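Local coordinates for nucleoporin NUP170 (Chaetomium thermophilum, PDB 5HAX), which is a nuclear pore scaffold protein that probably serves in the inner ring, carrying a beta-propeller followed by an alpha-helical domain, at residues Arg600-Ala605 against Ser618-Ser623; Asn631-Arg636 against Ser681-Ile686; Val465-Val470 against Ala592-Arg597; Asp21-Leu26 against Phe459-Ala464. All blocks are in the same frame, centred on the assembly; numbering follows the deposited sequence.

Contact 1 (Arg600-Ala605 against Ser618-Ser623); sequences RTLWKA and STIPTS
Ile620 presses its branched side chain into the bend formed by Leu602 and Ala605, and nearly everything that touches here is hydrocarbon. CD1 of Leu602 does the work on one side: it lies 3.7 Å from CG1 of Ile620 and equally close to CG2, so a single methyl fits against the fork of the isoleucine. CG1 of Ile620 stands anti to its own carbonyl carbon (chi1 -51°), and from there CD1 reaches back to the other segment, 3.7 Å from the backbone O of Thr601 and 4.3 Å from CB of Ala605. Ala605 turns its methyl toward the isoleucine because the chain reverses just before it: Leu602 to Ala605 is a type I beta turn, closed by a 2.8 Å hydrogen bond from Ala605 N to Leu602 O. Across the way, Ser618 OG donates to the backbone O of Ile620 at 3.0 Å, from well above the carbonyl plane. The turn follows helix 586-599, while Ile620 comes just ahead of helix 622-640, with Pro621 as its N-cap residue. Leu625 of that helix touches both Leu602 and Ile620, and Tyr717 of helix 717-722 packs on the same pair.

Contact 2 (Asn631-Arg636 against Ser681-Ile686); sequences NVERLR and SISEGI
Glu633 reaches across from helix 622-640 to Ser683 on helix 663-694, and its side chain is worth following outward. CB does not aim at the neighbouring helix, but CG, anti to the carbonyl carbon (chi1 -75°), is already 3.9 Å from Ser683 OG. A bend at chi2 (-67°) then swings the carboxylate over, bringing CD to 3.5 Å from the same hydroxyl oxygen. At the tip the two oxygens part company. OE1 accepts a short hydrogen bond of 2.5 Å from Ser683 OG, through its anti lone pair, the one turned away from OE2. OE2 looks back to its own helix, where Arg636 NE, one turn on, makes a salt bridge at 3.3 Å; as a hydrogen bond it is weak, though fairly straight at 165°. The carboxylate carbon lies in the plane of the guanidinium, at its edge.

The Ser683 hydroxyl has a second, weak partner in Gln629 OE1. Beside this polar link Val632 and Ile682 meet methyl to methyl, CG2 to CG2 at 4.1 Å, their side chains crossing at about a right angle. Both are buried, and Met679 also packs on Val632 while Leu595 of helix 586-599 touches Ile682. The small serine lets the helices come near, with 7.1 Å between CA of Val632 and CA of Ser683. The contact thus joins a buried apolar layer to a carboxylate held by two different groups, the nearby arginine being likely to favour its charged form.

Contact 3 (Val465-Val470 against Ala592-Arg597); sequences VQFDQV and ALYLTR
Phe467 and Tyr594 form a T-shaped pair in which the tyrosine brings its edge to a face of the phenylalanine. The centroids are 5.1 Å apart and the planes stand at 84°; Tyr594 CE1 comes to 3.6 Å from Phe467 CE2, over the rim of the ring rather than its middle. The opposite face of Phe467 is covered by CB of Gln466, its neighbour in sequence, so the ring is sandwiched. The third flat group, the guanidinium of Arg597, has CG of Leu593 over one face, while Gln466 NE2 approaches obliquely, 4.0 Å from Arg597 NH1, with amide and guanidinium planes 68° apart.

This is an interdomain joint: the loop 465-470 belongs to the beta-propeller family region, and helix 586-599 to the alpha-helical nucleoporin region. Cutting Phe467 back to an alanine is likely to leave the Tyr594 edge without its aromatic face and to open a gap between that ring and Gln466 CB.

Arg597 runs extended from CG to NE, its CG anti to the carbonyl carbon (chi1 -70°), which carries the charged end past the loop to Glu524 and Asp20, its salt-bridge partners. Gln466 likewise spends its amide elsewhere, NE2 on the backbone O of Leu463 and OE1 on the N of Val491. Between the backbones sits a water that accepts from Phe467 N at 2.9 Å and donates weakly to Arg597 O at 3.4 Å. The tyrosine hydroxyl, at the far end of its ring, is hydrogen-bonded to Gln536 NE2.

Contact 4 (Asp21-Leu26 against Phe459-Ala464); sequences DSYPDL and FGNELA
Tyr23 lays its ring against the backbone of Gly460 and Asn461, and van der Waals packing makes up most of the contact. CE2 of Tyr23 lies 3.5 Å from the backbone O of Gly460, and CB of Tyr23 meets CB of Asn461 at 3.8 Å. With CG anti to the backbone N (chi1 177°), the ring lies along Gly460 with a face toward Asn461 CA; a CB on the glycine would be tight against CE2.

A CH-pi interaction adds to this: CA of Asn461 stands 4.2 Å from the ring centroid, 16° off the normal. Pro24 CD, from the tyrosine's own segment, covers the opposite face, so the ring is clasped between its neighbour in sequence and Asn461.

Polar links across the contact run through water. One water bridges Tyr23 OH, at 3.0 Å, and Gly460 O, to which it donates at 2.7 Å. Another donates to Pro24 O and accepts from Gly460 N. A leucine in place of Tyr23 would probably leave the first water without its hydroxyl partner and Asn461 CA without an aromatic face.

Asn461 ND2 is hydrogen-bonded to the backbone O of Asp20, tying the loop to the end of helix 5-20. Its OD1 accepts from Ala464 N at 3.2 Å, from well above the amide plane. That bond, three residues on, is an Asx motif, and Asn461 is also the centre of an inverse gamma turn, which together shape the bend leading into 462-464.

Overall arrangement
The centre of contact 4 lies nearest the centre of the chain, about 12 Å from it, and that of contact 2 farthest, about 28 Å, so the four lead outward from the propeller side into the helical domain. Contacts 3 and 4 use adjoining pieces of one loop between helix 456-459 and strand 473-478, their centres about 13 Å apart, and touch through Arg597. Contacts 1 and 2 share helix 622-640, their centres about 14 Å apart; contact 3 touches both. Arg600 of contact 1 reaches Asp468 and Ala464. Contacts 2 and 4 do not touch. Along the chain, contacts 4, 3, 1 and 2 follow in series, giving a continuous packed link between the propeller and helical regions.

Contact 1 (Arg600-Ala605 against Ser618-Ser623)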
loop_
_atom_site.group_PDB
_atom_site.type_symbol
_atom_site.label_atom_id
_atom_site.label_comp_id
_atom_site.label_asym_id
_atom_site.label_seq_id
_atom_site.Cartn_x
_atom_site.Cartn_y
_atom_site.Cartn_z
ATOM N N ARG A 600 -1.004 2.974 -18.146
ATOM C CA ARG A 600 -1.990 1.985 -17.718
ATOM C C ARG A 600 -3.186 2.632 -17.026
ATOM O O ARG A 600 -4.310 2.129 -17.136
ATOM C CB ARG A 600 -1.336 0.953 -16.796
ATOM C CG ARG A 600 -1.037 1.462 -15.400
ATOM C CD ARG A 600 -0.013 0.586 -14.692
ATOM N NE ARG A 600 -0.421 -0.817 -14.631
ATOM C CZ ARG A 600 -1.121 -1.363 -13.637
ATOM N NH1 ARG A 600 -1.435 -2.651 -13.681
ATOM N NH2 ARG A 600 -1.507 -0.632 -12.600
ATOM N N THR A 601 -2.975 3.746 -16.319
ATOM C CA THR A 601 -4.083 4.441 -15.673
ATOM C C THR A 601 -4.979 5.175 -16.665
ATOM O O THR A 601 -6.081 5.586 -16.286
ATOM C CB THR A 601 -3.562 5.449 -14.644
ATOM O OG1 THR A 601 -2.781 6.454 -15.305
ATOM C CG2 THR A 601 -2.712 4.759 -13.585
ATOM N N LEU A 602 -4.539 5.340 -17.913
ATOM C CA LEU A 602 -5.249 6.112 -18.928
ATOM C C LEU A 602 -5.999 5.236 -19.923
ATOM O O LEU A 602 -7.183 5.466 -20.182
ATOM C CB LEU A 602 -4.254 6.991 -19.696
ATOM C CG LEU A 602 -4.245 8.491 -19.416
ATOM C CD1 LEU A 602 -4.144 8.766 -17.930
ATOM C CD2 LEU A 602 -3.087 9.137 -20.164
ATOM N N TRP A 603 -5.315 4.225 -20.462
ATOM C CA TRP A 603 -5.734 3.502 -21.657
ATOM C C TRP A 603 -7.233 3.216 -21.712
ATOM O O TRP A 603 -7.938 3.709 -22.600
ATOM C CB TRP A 603 -4.933 2.199 -21.733
ATOM C CG TRP A 603 -4.927 1.554 -23.077
ATOM C CD1 TRP A 603 -5.599 0.429 -23.446
ATOM C CD2 TRP A 603 -4.206 1.992 -24.234
ATOM N NE1 TRP A 603 -5.340 0.134 -24.762
ATOM C CE2 TRP A 603 -4.488 1.080 -25.269
ATOM C CE3 TRP A 603 -3.347 3.063 -24.495
ATOM C CZ2 TRP A 603 -3.945 1.207 -26.545
ATOM C CZ3 TRP A 603 -2.809 3.189 -25.764
ATOM C CH2 TRP A 603 -3.111 2.266 -26.772
ATOM N N LYS A 604 -7.737 2.421 -20.772
ATOM C CA LYS A 604 -9.129 1.989 -20.798
ATOM C C LYS A 604 -10.073 2.964 -20.106
ATOM O O LYS A 604 -11.281 2.711 -20.069
ATOM C CB LYS A 604 -9.258 0.604 -20.153
ATOM C CG LYS A 604 -8.562 -0.507 -20.927
ATOM C CD LYS A 604 -9.255 -0.789 -22.253
ATOM C CE LYS A 604 -8.567 -1.912 -23.010
ATOM N NZ LYS A 604 -9.287 -2.257 -24.263
ATOM N N ALA A 605 -9.562 4.067 -19.569
ATOM C CA ALA A 605 -10.400 5.028 -18.871
ATOM C C ALA A 605 -11.132 5.933 -19.855
ATOM O O ALA A 605 -10.628 6.252 -20.936
ATOM C CB ALA A 605 -9.559 5.881 -17.923
ATOM N N SER A 618 -12.971 16.045 -16.393
ATOM C CA SER A 618 -12.016 15.055 -16.874
ATOM C C SER A 618 -11.883 13.910 -15.877
ATOM O O SER A 618 -11.793 14.134 -14.666
ATOM C CB SER A 618 -10.642 15.690 -17.109
ATOM O OG SER A 618 -10.057 16.112 -15.890
ATOM N N THR A 619 -11.863 12.682 -16.399
ATOM C CA THR A 619 -11.694 11.513 -15.541
ATOM C C THR A 619 -10.346 11.540 -14.835
ATOM O O THR A 619 -10.261 11.266 -13.631
ATOM C CB THR A 619 -11.823 10.232 -16.363
ATOM O OG1 THR A 619 -12.983 10.305 -17.201
ATOM C CG2 THR A 619 -11.925 9.016 -15.451
ATOM N N ILE A 620 -9.287 11.861 -15.561
ATOM C CA ILE A 620 -7.926 11.853 -15.031
ATOM C C ILE A 620 -7.558 13.281 -14.640
ATOM O O ILE A 620 -7.736 14.193 -15.459
ATOM C CB ILE A 620 -6.923 11.300 -16.059
ATOM C CG1 ILE A 620 -7.400 9.947 -16.603
ATOM C CG2 ILE A 620 -5.539 11.181 -15.429
ATOM C CD1 ILE A 620 -7.556 8.864 -15.547
ATOM N N PRO A 621 -7.057 13.519 -13.427
ATOM C CA PRO A 621 -6.615 14.873 -13.069
ATOM C C PRO A 621 -5.549 15.389 -14.025
ATOM O O PRO A 621 -4.710 14.634 -14.520
ATOM C CB PRO A 621 -6.068 14.709 -11.643
ATOM C CG PRO A 621 -5.991 13.232 -11.394
ATOM C CD PRO A 621 -7.011 12.606 -12.273
ATOM N N THR A 622 -5.595 16.701 -14.281
ATOM C CA THR A 622 -4.677 17.310 -15.238
ATOM C C THR A 622 -3.225 17.104 -14.827
ATOM O O THR A 622 -2.364 16.841 -15.675
ATOM C CB THR A 622 -4.975 18.804 -15.375
ATOM O OG1 THR A 622 -4.789 19.446 -14.108
ATOM C CG2 THR A 622 -6.404 19.033 -15.853
ATOM N N SER A 623 -2.933 17.228 -13.529
ATOM C CA SER A 623 -1.564 17.056 -13.057
ATOM C C SER A 623 -1.030 15.670 -13.387
ATOM O O SER A 623 0.163 15.514 -13.672
ATOM C CB SER A 623 -1.497 17.301 -11.550
ATOM O OG SER A 623 -2.293 16.360 -10.851
#

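Contact 2 (Asn631-Arg636 against Ser681-Ile686)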
loop_
_atom_site.group_PDB
_atom_site.type_symbol
_atom_site.label_atom_id
_atom_site.label_comp_id
_atom_site.label_asym_id
_atom_site.label_seq_id
_atom_site.Cartn_x
_atom_site.Cartn_y
_atom_site.Cartn_z
ATOM N N ASN A 631 6.768 11.738 -19.115
ATOM C CA ASN A 631 7.424 10.435 -19.157
ATOM C C ASN A 631 7.458 9.881 -20.576
ATOM O O ASN A 631 8.490 9.364 -21.021
ATOM C CB ASN A 631 6.715 9.456 -18.220
ATOM C CG ASN A 631 6.970 9.759 -16.755
ATOM O OD1 ASN A 631 7.948 10.419 -16.403
ATOM N ND2 ASN A 631 6.091 9.266 -15.889
ATOM N N VAL A 632 6.339 9.972 -21.299
ATOM C CA VAL A 632 6.307 9.499 -22.681
ATOM C C VAL A 632 7.303 10.278 -23.530
ATOM O O VAL A 632 8.014 9.704 -24.364
ATOM C CB VAL A 632 4.878 9.607 -23.249
ATOM C CG1 VAL A 632 4.863 9.314 -24.749
ATOM C CG2 VAL A 632 3.937 8.659 -22.515
ATOM N N GLU A 633 7.374 11.596 -23.330
ATOM C CA GLU A 633 8.261 12.425 -24.141
ATOM C C GLU A 633 9.727 12.135 -23.843
ATOM O O GLU A 633 10.553 12.090 -24.762
ATOM C CB GLU A 633 7.946 13.902 -23.911
ATOM C CG GLU A 633 6.664 14.367 -24.587
ATOM C CD GLU A 633 6.759 14.347 -26.106
ATOM O OE1 GLU A 633 5.710 14.477 -26.771
ATOM O OE2 GLU A 633 7.881 14.200 -26.636
ATOM N N ARG A 634 10.076 11.947 -22.568
ATOM C CA ARG A 634 11.454 11.597 -22.233
ATOM C C ARG A 634 11.842 10.257 -22.844
ATOM O O ARG A 634 12.989 10.065 -23.264
ATOM C CB ARG A 634 11.649 11.573 -20.716
ATOM C CG ARG A 634 12.018 12.925 -20.121
ATOM C CD ARG A 634 12.908 12.784 -18.892
ATOM N NE ARG A 634 14.203 12.183 -19.206
ATOM C CZ ARG A 634 15.263 12.216 -18.401
ATOM N NH1 ARG A 634 16.399 11.638 -18.772
ATOM N NH2 ARG A 634 15.195 12.831 -17.226
ATOM N N LEU A 635 10.897 9.317 -22.904
ATOM C CA LEU A 635 11.149 8.056 -23.595
ATOM C C LEU A 635 11.398 8.294 -25.080
ATOM O O LEU A 635 12.339 7.745 -25.663
ATOM C CB LEU A 635 9.973 7.099 -23.387
ATOM C CG LEU A 635 9.995 5.792 -24.186
ATOM C CD1 LEU A 635 11.257 4.986 -23.895
ATOM C CD2 LEU A 635 8.751 4.971 -23.881
ATOM N N ARG A 636 10.562 9.122 -25.709
ATOM C CA ARG A 636 10.759 9.459 -27.115
ATOM C C ARG A 636 12.100 10.148 -27.331
ATOM O O ARG A 636 12.849 9.805 -28.255
ATOM C CB ARG A 636 9.615 10.346 -27.602
ATOM C CG ARG A 636 8.427 9.573 -28.139
ATOM C CD ARG A 636 7.167 10.425 -28.186
ATOM N NE ARG A 636 7.384 11.722 -28.822
ATOM C CZ ARG A 636 7.590 11.897 -30.123
ATOM N NH1 ARG A 636 7.769 13.119 -30.606
ATOM N NH2 ARG A 636 7.627 10.855 -30.942
ATOM N N SER A 681 1.401 9.823 -30.889
ATOM C CA SER A 681 -0.054 9.920 -30.841
ATOM C C SER A 681 -0.549 10.070 -29.407
ATOM O O SER A 681 -1.510 10.805 -29.149
ATOM C CB SER A 681 -0.681 8.691 -31.500
ATOM O OG SER A 681 -2.095 8.762 -31.464
ATOM N N ILE A 682 0.091 9.379 -28.460
ATOM C CA ILE A 682 -0.274 9.525 -27.051
ATOM C C ILE A 682 -0.042 10.959 -26.594
ATOM O O ILE A 682 -0.889 11.562 -25.925
ATOM C CB ILE A 682 0.515 8.524 -26.185
ATOM C CG1 ILE A 682 -0.025 7.104 -26.379
ATOM C CG2 ILE A 682 0.430 8.897 -24.704
ATOM C CD1 ILE A 682 0.933 6.023 -25.916
ATOM N N SER A 683 1.115 11.524 -26.945
ATOM C CA SER A 683 1.424 12.889 -26.533
ATOM C C SER A 683 0.465 13.886 -27.172
ATOM O O SER A 683 -0.017 14.808 -26.505
ATOM C CB SER A 683 2.871 13.227 -26.891
ATOM O OG SER A 683 3.229 14.503 -26.392
ATOM N N GLU A 684 0.178 13.717 -28.465
ATOM C CA GLU A 684 -0.814 14.566 -29.120
ATOM C C GLU A 684 -2.177 14.424 -28.457
ATOM O O GLU A 684 -2.864 15.423 -28.213
ATOM C CB GLU A 684 -0.911 14.216 -30.605
ATOM C CG GLU A 684 0.312 14.597 -31.423
ATOM C CD GLU A 684 0.200 14.167 -32.871
ATOM O OE1 GLU A 684 -0.903 13.754 -33.288
ATOM O OE2 GLU A 684 1.214 14.240 -33.594
ATOM N N GLY A 685 -2.586 13.189 -28.162
ATOM C CA GLY A 685 -3.872 12.979 -27.518
ATOM C C GLY A 685 -3.965 13.655 -26.164
ATOM O O GLY A 685 -4.984 14.267 -25.833
ATOM N N ILE A 686 -2.902 13.561 -25.363
ATOM C CA ILE A 686 -2.912 14.194 -24.048
ATOM C C ILE A 686 -2.957 15.711 -24.190
ATOM O O ILE A 686 -3.704 16.391 -23.476
ATOM C CB ILE A 686 -1.697 13.733 -23.223
ATOM C CG1 ILE A 686 -1.863 12.264 -22.821
ATOM C CG2 ILE A 686 -1.538 14.594 -21.972
ATOM C CD1 ILE A 686 -0.617 11.639 -22.228
#

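Contact 3 (Val465-Val470 against Ala592-Arg597)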
loop_
_atom_site.group_PDB
_atom_site.type_symbol
_atom_site.label_atom_id
_atom_site.label_comp_id
_atom_site.label_asym_id
_atom_site.label_seq_id
_atom_site.Cartn_x
_atom_site.Cartn_y
_atom_site.Cartn_z
ATOM N N VAL A 465 3.333 -0.840 -11.294
ATOM C CA VAL A 465 3.015 0.467 -10.725
ATOM C C VAL A 465 4.266 1.234 -10.314
ATOM O O VAL A 465 4.166 2.228 -9.583
ATOM C CB VAL A 465 2.049 0.329 -9.535
ATOM C CG1 VAL A 465 0.705 -0.204 -10.005
ATOM C CG2 VAL A 465 2.638 -0.571 -8.457
ATOM N N GLN A 466 5.446 0.807 -10.773
ATOM C CA GLN A 466 6.688 1.470 -10.388
ATOM C C GLN A 466 6.668 2.965 -10.684
ATOM O O GLN A 466 7.318 3.745 -9.978
ATOM C CB GLN A 466 7.876 0.829 -11.113
ATOM C CG GLN A 466 8.253 -0.556 -10.617
ATOM C CD GLN A 466 9.432 -1.134 -11.378
ATOM O OE1 GLN A 466 10.585 -0.958 -10.983
ATOM N NE2 GLN A 466 9.147 -1.823 -12.478
ATOM N N PHE A 467 5.930 3.383 -11.715
ATOM C CA PHE A 467 5.950 4.766 -12.184
ATOM C C PHE A 467 4.600 5.461 -12.047
ATOM O O PHE A 467 4.452 6.595 -12.518
ATOM C CB PHE A 467 6.418 4.807 -13.641
ATOM C CG PHE A 467 7.498 3.811 -13.950
ATOM C CD1 PHE A 467 8.779 3.986 -13.458
ATOM C CD2 PHE A 467 7.228 2.691 -14.718
ATOM C CE1 PHE A 467 9.773 3.068 -13.731
ATOM C CE2 PHE A 467 8.220 1.769 -14.997
ATOM C CZ PHE A 467 9.493 1.958 -14.501
ATOM N N ASP A 468 3.617 4.819 -11.413
ATOM C CA ASP A 468 2.296 5.405 -11.208
ATOM C C ASP A 468 2.049 5.873 -9.784
ATOM O O ASP A 468 1.234 6.775 -9.580
ATOM C CB ASP A 468 1.202 4.397 -11.584
ATOM C CG ASP A 468 0.763 4.521 -13.028
ATOM O OD1 ASP A 468 0.562 5.661 -13.502
ATOM O OD2 ASP A 468 0.618 3.475 -13.690
ATOM N N GLN A 469 2.718 5.276 -8.800
ATOM C CA GLN A 469 2.566 5.653 -7.403
ATOM C C GLN A 469 3.922 5.543 -6.725
ATOM O O GLN A 469 4.708 4.644 -7.038
ATOM C CB GLN A 469 1.534 4.763 -6.695
ATOM C CG GLN A 469 1.844 3.273 -6.758
ATOM C CD GLN A 469 0.675 2.412 -6.309
ATOM O OE1 GLN A 469 0.735 1.757 -5.267
ATOM N NE2 GLN A 469 -0.393 2.404 -7.098
ATOM N N VAL A 470 4.198 6.466 -5.808
ATOM C CA VAL A 470 5.498 6.516 -5.143
ATOM C C VAL A 470 5.723 5.214 -4.384
ATOM O O VAL A 470 4.752 4.523 -4.040
ATOM C CB VAL A 470 5.605 7.725 -4.197
ATOM C CG1 VAL A 470 5.557 9.024 -4.986
ATOM C CG2 VAL A 470 4.507 7.687 -3.140
ATOM N N ALA A 592 7.720 -1.943 -25.113
ATOM C CA ALA A 592 6.270 -2.057 -25.007
ATOM C C ALA A 592 5.829 -2.155 -23.553
ATOM O O ALA A 592 4.812 -1.567 -23.165
ATOM C CB ALA A 592 5.787 -3.275 -25.793
ATOM N N LEU A 593 6.579 -2.894 -22.734
ATOM C CA LEU A 593 6.219 -3.041 -21.327
ATOM C C LEU A 593 6.317 -1.706 -20.601
ATOM O O LEU A 593 5.388 -1.303 -19.892
ATOM C CB LEU A 593 7.120 -4.087 -20.669
ATOM C CG LEU A 593 6.784 -4.495 -19.233
ATOM C CD1 LEU A 593 5.376 -5.066 -19.138
ATOM C CD2 LEU A 593 7.808 -5.503 -18.727
ATOM N N TYR A 594 7.436 -1.001 -20.780
ATOM C CA TYR A 594 7.610 0.301 -20.145
ATOM C C TYR A 594 6.523 1.276 -20.581
ATOM O O TYR A 594 5.881 1.922 -19.745
ATOM C CB TYR A 594 8.997 0.854 -20.474
ATOM C CG TYR A 594 9.302 2.178 -19.816
ATOM C CD1 TYR A 594 9.082 2.366 -18.460
ATOM C CD2 TYR A 594 9.822 3.238 -20.549
ATOM C CE1 TYR A 594 9.361 3.575 -17.850
ATOM C CE2 TYR A 594 10.105 4.451 -19.947
ATOM C CZ TYR A 594 9.875 4.614 -18.598
ATOM O OH TYR A 594 10.153 5.817 -17.992
ATOM N N LEU A 595 6.301 1.395 -21.895
ATOM C CA LEU A 595 5.302 2.334 -22.399
ATOM C C LEU A 595 3.915 2.016 -21.856
ATOM O O LEU A 595 3.177 2.924 -21.451
ATOM C CB LEU A 595 5.288 2.316 -23.928
ATOM C CG LEU A 595 4.193 3.160 -24.590
ATOM C CD1 LEU A 595 4.321 4.619 -24.185
ATOM C CD2 LEU A 595 4.243 3.007 -26.102
ATOM N N THR A 596 3.539 0.736 -21.854
ATOM C CA THR A 596 2.229 0.346 -21.342
ATOM C C THR A 596 2.052 0.799 -19.901
ATOM O O THR A 596 1.023 1.380 -19.541
ATOM C CB THR A 596 2.056 -1.170 -21.448
ATOM O OG1 THR A 596 2.119 -1.564 -22.825
ATOM C CG2 THR A 596 0.716 -1.609 -20.853
ATOM N N ARG A 597 3.058 0.547 -19.063
ATOM C CA ARG A 597 2.947 0.875 -17.647
ATOM C C ARG A 597 2.888 2.381 -17.422
ATOM O O ARG A 597 2.339 2.836 -16.413
ATOM C CB ARG A 597 4.114 0.246 -16.882
ATOM C CG ARG A 597 4.017 -1.274 -16.802
ATOM C CD ARG A 597 5.295 -1.919 -16.280
ATOM N NE ARG A 597 5.110 -3.349 -16.027
ATOM C CZ ARG A 597 6.081 -4.182 -15.662
ATOM N NH1 ARG A 597 7.323 -3.739 -15.508
ATOM N NH2 ARG A 597 5.812 -5.465 -15.453
HETATM O O HOH W 1 3.969 2.162 -13.507
#

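Contact 4 (Asp21-Leu26 against Phe459-Ala464)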
loop_
_atom_site.group_PDB
_atom_site.type_symbol
_atom_site.label_atom_id
_atom_site.label_comp_id
_atom_site.label_asym_id
_atom_site.label_seq_id
_atom_site.Cartn_x
_atom_site.Cartn_y
_atom_site.Cartn_z
ATOM N N ASP A 21 -1.998 -7.669 -15.492
ATOM C CA ASP A 21 -3.160 -7.929 -14.652
ATOM C C ASP A 21 -3.377 -9.413 -14.386
ATOM O O ASP A 21 -4.324 -9.766 -13.675
ATOM C CB ASP A 21 -4.420 -7.331 -15.289
ATOM C CG ASP A 21 -4.494 -5.820 -15.137
ATOM O OD1 ASP A 21 -3.955 -5.285 -14.143
ATOM O OD2 ASP A 21 -5.102 -5.166 -16.010
ATOM N N SER A 22 -2.533 -10.282 -14.939
ATOM C CA SER A 22 -2.569 -11.708 -14.652
ATOM C C SER A 22 -1.535 -12.110 -13.606
ATOM O O SER A 22 -1.275 -13.306 -13.435
ATOM C CB SER A 22 -2.356 -12.508 -15.939
ATOM O OG SER A 22 -1.022 -12.391 -16.399
ATOM N N TYR A 23 -0.940 -11.141 -12.915
ATOM C CA TYR A 23 0.011 -11.449 -11.857
ATOM C C TYR A 23 -0.666 -12.312 -10.793
ATOM O O TYR A 23 -1.793 -12.006 -10.383
ATOM C CB TYR A 23 0.550 -10.160 -11.234
ATOM C CG TYR A 23 1.500 -10.391 -10.081
ATOM C CD1 TYR A 23 2.848 -10.619 -10.306
ATOM C CD2 TYR A 23 1.046 -10.385 -8.771
ATOM C CE1 TYR A 23 3.719 -10.833 -9.259
ATOM C CE2 TYR A 23 1.911 -10.597 -7.716
ATOM C CZ TYR A 23 3.246 -10.823 -7.966
ATOM O OH TYR A 23 4.116 -11.039 -6.925
ATOM N N PRO A 24 -0.025 -13.388 -10.326
ATOM C CA PRO A 24 -0.717 -14.342 -9.445
ATOM C C PRO A 24 -1.310 -13.689 -8.203
ATOM O O PRO A 24 -0.705 -12.811 -7.584
ATOM C CB PRO A 24 0.387 -15.338 -9.072
ATOM C CG PRO A 24 1.359 -15.263 -10.181
ATOM C CD PRO A 24 1.334 -13.845 -10.667
ATOM N N ASP A 25 -2.509 -14.138 -7.842
ATOM C CA ASP A 25 -3.157 -13.709 -6.613
ATOM C C ASP A 25 -2.563 -14.444 -5.415
ATOM O O ASP A 25 -1.930 -15.495 -5.547
ATOM C CB ASP A 25 -4.663 -13.956 -6.682
ATOM C CG ASP A 25 -5.007 -15.408 -6.964
ATOM O OD1 ASP A 25 -5.269 -16.156 -6.002
ATOM O OD2 ASP A 25 -5.010 -15.804 -8.148
ATOM N N LEU A 26 -2.787 -13.873 -4.228
ATOM C CA LEU A 26 -2.182 -14.404 -3.009
ATOM C C LEU A 26 -2.580 -15.856 -2.768
ATOM O O LEU A 26 -1.737 -16.681 -2.396
ATOM C CB LEU A 26 -2.580 -13.543 -1.812
ATOM C CG LEU A 26 -1.900 -13.902 -0.489
ATOM C CD1 LEU A 26 -0.440 -13.484 -0.524
ATOM C CD2 LEU A 26 -2.623 -13.264 0.689
ATOM N N PHE A 459 -3.370 -7.791 -8.438
ATOM C CA PHE A 459 -3.326 -6.865 -7.310
ATOM C C PHE A 459 -1.899 -6.595 -6.846
ATOM O O PHE A 459 -1.544 -5.449 -6.550
ATOM C CB PHE A 459 -4.156 -7.424 -6.156
ATOM C CG PHE A 459 -4.103 -6.589 -4.909
ATOM C CD1 PHE A 459 -5.026 -5.582 -4.699
ATOM C CD2 PHE A 459 -3.133 -6.817 -3.946
ATOM C CE1 PHE A 459 -4.981 -4.811 -3.551
ATOM C CE2 PHE A 459 -3.085 -6.050 -2.798
ATOM C CZ PHE A 459 -4.010 -5.046 -2.602
ATOM N N GLY A 460 -1.072 -7.633 -6.757
ATOM C CA GLY A 460 0.226 -7.502 -6.124
ATOM C C GLY A 460 1.366 -7.163 -7.063
ATOM O O GLY A 460 2.533 -7.331 -6.701
ATOM N N ASN A 461 1.054 -6.672 -8.263
ATOM C CA ASN A 461 2.071 -6.458 -9.294
ATOM C C ASN A 461 2.795 -5.137 -9.033
ATOM O O ASN A 461 2.469 -4.083 -9.584
ATOM C CB ASN A 461 1.441 -6.487 -10.679
ATOM C CG ASN A 461 2.472 -6.625 -11.780
ATOM O OD1 ASN A 461 3.664 -6.412 -11.560
ATOM N ND2 ASN A 461 2.018 -6.977 -12.976
ATOM N N GLU A 462 3.820 -5.214 -8.177
ATOM C CA GLU A 462 4.652 -4.045 -7.895
ATOM C C GLU A 462 5.297 -3.499 -9.161
ATOM O O GLU A 462 5.447 -2.281 -9.317
ATOM C CB GLU A 462 5.750 -4.397 -6.895
ATOM C CG GLU A 462 5.297 -4.753 -5.497
ATOM C CD GLU A 462 6.477 -4.890 -4.557
ATOM O OE1 GLU A 462 6.698 -3.972 -3.741
ATOM O OE2 GLU A 462 7.199 -5.905 -4.649
ATOM N N LEU A 463 5.721 -4.389 -10.061
ATOM C CA LEU A 463 6.444 -3.958 -11.251
ATOM C C LEU A 463 5.590 -3.036 -12.107
ATOM O O LEU A 463 6.097 -2.075 -12.695
ATOM C CB LEU A 463 6.887 -5.182 -12.053
ATOM C CG LEU A 463 7.828 -6.124 -11.300
ATOM C CD1 LEU A 463 7.911 -7.471 -11.994
ATOM C CD2 LEU A 463 9.208 -5.501 -11.172
ATOM N N ALA A 464 4.284 -3.298 -12.163
ATOM C CA ALA A 464 3.401 -2.551 -13.048
ATOM C C ALA A 464 3.211 -1.109 -12.594
ATOM O O ALA A 464 2.955 -0.232 -13.429
ATOM C CB ALA A 464 2.048 -3.254 -13.135
HETATM O O HOH W 2 3.889 -8.791 -4.929
HETATM O O HOH W 3 -1.948 -10.350 -7.040
#